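Local coordinates for protein putative modulator of DNA gyrase (Bacteroides thetaiotaomicron, PDB 1VPB) that is a putative modulator of DNA gyrase that belongs to the peptidase U62 family and may act as a metallopeptidase, at residues L192-I196 and I225-L230. Numbering follows the deposited sequence.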
ATOM      1  N   LEU A 192      20.256   5.906  -2.016  1.00 31.38           N
ATOM      2  CA  LEU A 192      20.194   7.030  -2.921  1.00 30.67           C
ATOM      3  C   LEU A 192      19.585   6.554  -4.212  1.00 33.13           C
ATOM      4  O   LEU A 192      19.855   5.446  -4.672  1.00 33.33           O
ATOM      5  CB  LEU A 192      21.585   7.597  -3.219  1.00 33.79           C
ATOM      6  CG  LEU A 192      22.260   8.473  -2.156  1.00 34.50           C
ATOM      7  CD1 LEU A 192      23.791   8.528  -2.447  1.00 35.31           C
ATOM      8  CD2 LEU A 192      21.663   9.839  -2.153  1.00 33.57           C
ATOM      9  N   SER A 193      18.771   7.387  -4.817  1.00 32.86           N
ATOM     10  CA  SER A 193      18.122   7.023  -6.054  1.00 33.66           C
ATOM     11  C   SER A 193      17.946   8.204  -6.988  1.00 36.26           C
ATOM     12  O   SER A 193      18.023   9.384  -6.610  1.00 34.66           O
ATOM     13  CB  SER A 193      16.766   6.347  -5.786  1.00 38.80           C
ATOM     14  OG  SER A 193      15.821   7.288  -5.359  1.00 42.20           O
ATOM     15  N   ALA A 194      17.785   7.867  -8.260  1.00 33.57           N
ATOM     16  CA  ALA A 194      17.373   8.824  -9.294  1.00 34.74           C
ATOM     17  C   ALA A 194      16.203   8.270 -10.080  1.00 32.93           C
ATOM     18  O   ALA A 194      16.112   7.075 -10.290  1.00 35.61           O
ATOM     19  CB  ALA A 194      18.499   9.126 -10.279  1.00 34.96           C
ATOM     20  N   ASP A 195      15.351   9.165 -10.558  1.00 37.78           N
ATOM     21  CA  ASP A 195      14.292   8.786 -11.492  1.00 39.23           C
ATOM     22  C   ASP A 195      14.182   9.895 -12.536  1.00 39.53           C
ATOM     23  O   ASP A 195      14.163  11.096 -12.210  1.00 39.14           O
ATOM     24  CB  ASP A 195      12.976   8.500 -10.763  1.00 41.85           C
ATOM     25  CG  ASP A 195      12.442   9.694 -10.063  1.00 49.34           C
ATOM     26  OD1 ASP A 195      11.895  10.567 -10.778  1.00 70.57           O
ATOM     27  OD2 ASP A 195      12.513   9.868  -8.825  1.00 74.92           O
ATOM     28  N   ILE A 196      14.154   9.503 -13.800  1.00 38.04           N
ATOM     29  CA  ILE A 196      14.235  10.451 -14.879  1.00 38.37           C
ATOM     30  C   ILE A 196      13.160  10.135 -15.890  1.00 38.57           C
ATOM     31  O   ILE A 196      12.968   8.986 -16.213  1.00 37.84           O
ATOM     32  CB  ILE A 196      15.605  10.348 -15.578  1.00 36.71           C
ATOM     33  CG1 ILE A 196      16.708  10.619 -14.560  1.00 37.77           C
ATOM     34  CG2 ILE A 196      15.666  11.302 -16.780  1.00 37.81           C
ATOM     35  CD1 ILE A 196      18.113  10.579 -15.096  1.00 42.94           C
ATOM     36  N   ILE A 225      24.723   7.378 -10.158  1.00 36.71           N
ATOM     37  CA  ILE A 225      23.327   6.979 -10.058  1.00 35.97           C
ATOM     38  C   ILE A 225      22.462   7.747 -11.050  1.00 34.15           C
ATOM     39  O   ILE A 225      21.606   7.143 -11.720  1.00 35.93           O
ATOM     40  CB  ILE A 225      22.808   7.171  -8.614  1.00 36.72           C
ATOM     41  CG1 ILE A 225      23.631   6.293  -7.651  1.00 34.66           C
ATOM     42  CG2 ILE A 225      21.330   6.761  -8.537  1.00 34.22           C
ATOM     43  CD1 ILE A 225      23.313   6.498  -6.161  1.00 34.13           C
ATOM     44  N   GLY A 226      22.660   9.062 -11.134  1.00 34.78           N
ATOM     45  CA  GLY A 226      21.898   9.887 -12.067  1.00 35.27           C
ATOM     46  C   GLY A 226      22.312   9.550 -13.485  1.00 38.06           C
ATOM     47  O   GLY A 226      21.485   9.389 -14.382  1.00 37.54           O
ATOM     48  N   GLN A 227      23.611   9.363 -13.659  1.00 37.94           N
ATOM     49  CA  GLN A 227      24.131   8.924 -14.931  1.00 43.10           C
ATOM     50  C   GLN A 227      23.473   7.630 -15.419  1.00 40.92           C
ATOM     51  O   GLN A 227      22.961   7.579 -16.540  1.00 42.39           O
ATOM     52  CB  GLN A 227      25.632   8.734 -14.825  1.00 45.06           C
ATOM     53  CG  GLN A 227      26.305   8.560 -16.178  1.00 55.61           C
ATOM     54  CD  GLN A 227      27.721   8.064 -16.041  1.00 67.00           C
ATOM     55  OE1 GLN A 227      28.412   8.393 -15.072  1.00 72.12           O
ATOM     56  NE2 GLN A 227      28.165   7.269 -17.010  1.00 78.90           N
ATOM     57  N   LYS A 228      23.479   6.597 -14.584  1.00 38.29           N
ATOM     58  CA  LYS A 228      22.860   5.319 -14.927  1.00 39.68           C
ATOM     59  C   LYS A 228      21.380   5.417 -15.235  1.00 38.64           C
ATOM     60  O   LYS A 228      20.906   4.799 -16.191  1.00 37.58           O
ATOM     61  CB  LYS A 228      23.062   4.292 -13.812  1.00 40.10           C
ATOM     62  CG  LYS A 228      24.479   3.680 -13.811  1.00 47.87           C
ATOM     63  CD  LYS A 228      24.655   2.703 -12.640  1.00 45.43           C
ATOM     64  CE  LYS A 228      26.119   2.314 -12.356  1.00 46.34           C
ATOM     65  NZ  LYS A 228      26.944   3.448 -11.853  1.00 45.37           N
ATOM     66  N   ALA A 229      20.638   6.219 -14.469  1.00 36.44           N
ATOM     67  CA  ALA A 229      19.205   6.387 -14.761  1.00 37.28           C
ATOM     68  C   ALA A 229      18.998   7.028 -16.122  1.00 38.04           C
ATOM     69  O   ALA A 229      18.062   6.674 -16.838  1.00 34.99           O
ATOM     70  CB  ALA A 229      18.516   7.240 -13.674  1.00 37.78           C
ATOM     71  N   LEU A 230      19.848   8.004 -16.448  1.00 35.97           N
ATOM     72  CA  LEU A 230      19.713   8.679 -17.731  1.00 37.73           C
ATOM     73  C   LEU A 230      19.981   7.698 -18.874  1.00 41.26           C
ATOM     74  O   LEU A 230      19.243   7.647 -19.867  1.00 38.66           O
ATOM     75  CB  LEU A 230      20.652   9.884 -17.814  1.00 37.08           C
ATOM     76  CG  LEU A 230      20.589  10.622 -19.149  1.00 37.39           C
ATOM     77  CD1 LEU A 230      19.173  11.058 -19.458  1.00 35.65           C
ATOM     78  CD2 LEU A 230      21.540  11.799 -19.174  1.00 39.89           C
TER
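Ile-225 lies along the strand 192-196, its CD1 3.6 Å from Leu-192 CB and its CG2 3.7 Å from Ala-194 N, so one branched side chain spans two alternate strand positions. One helical turn on, Ala-229 CB meets both Ala-194 CB (3.9 Å) and Ile-196 CD1 (3.7 Å). Ala-194 CB also rests 3.9 Å from Gly-226 CA, where the two backbones come nearest, their CA atoms 5.4 Å apart. Ile-196 CD1 then reaches the helix backbone, 3.4 Å from Leu-230 N, whose hydrogen bond to Gly-226 O remains within the helix. The segment axes approach to 7.4 Å, 32° from parallel (signed crossing angle -32°); helix 225-234 covers the sheet face bearing Leu-192, Ala-194 and Ile-196, where Val-148 of helix 138-150 also touches Ala-194 and Ile-225. Ser-193 and Asp-195 point away, and Asp-195 forms a salt bridge with Arg-52. With 317 Å² buried and only van der Waals contacts between them, these two segments are joined by apolar fit, not polar pairing.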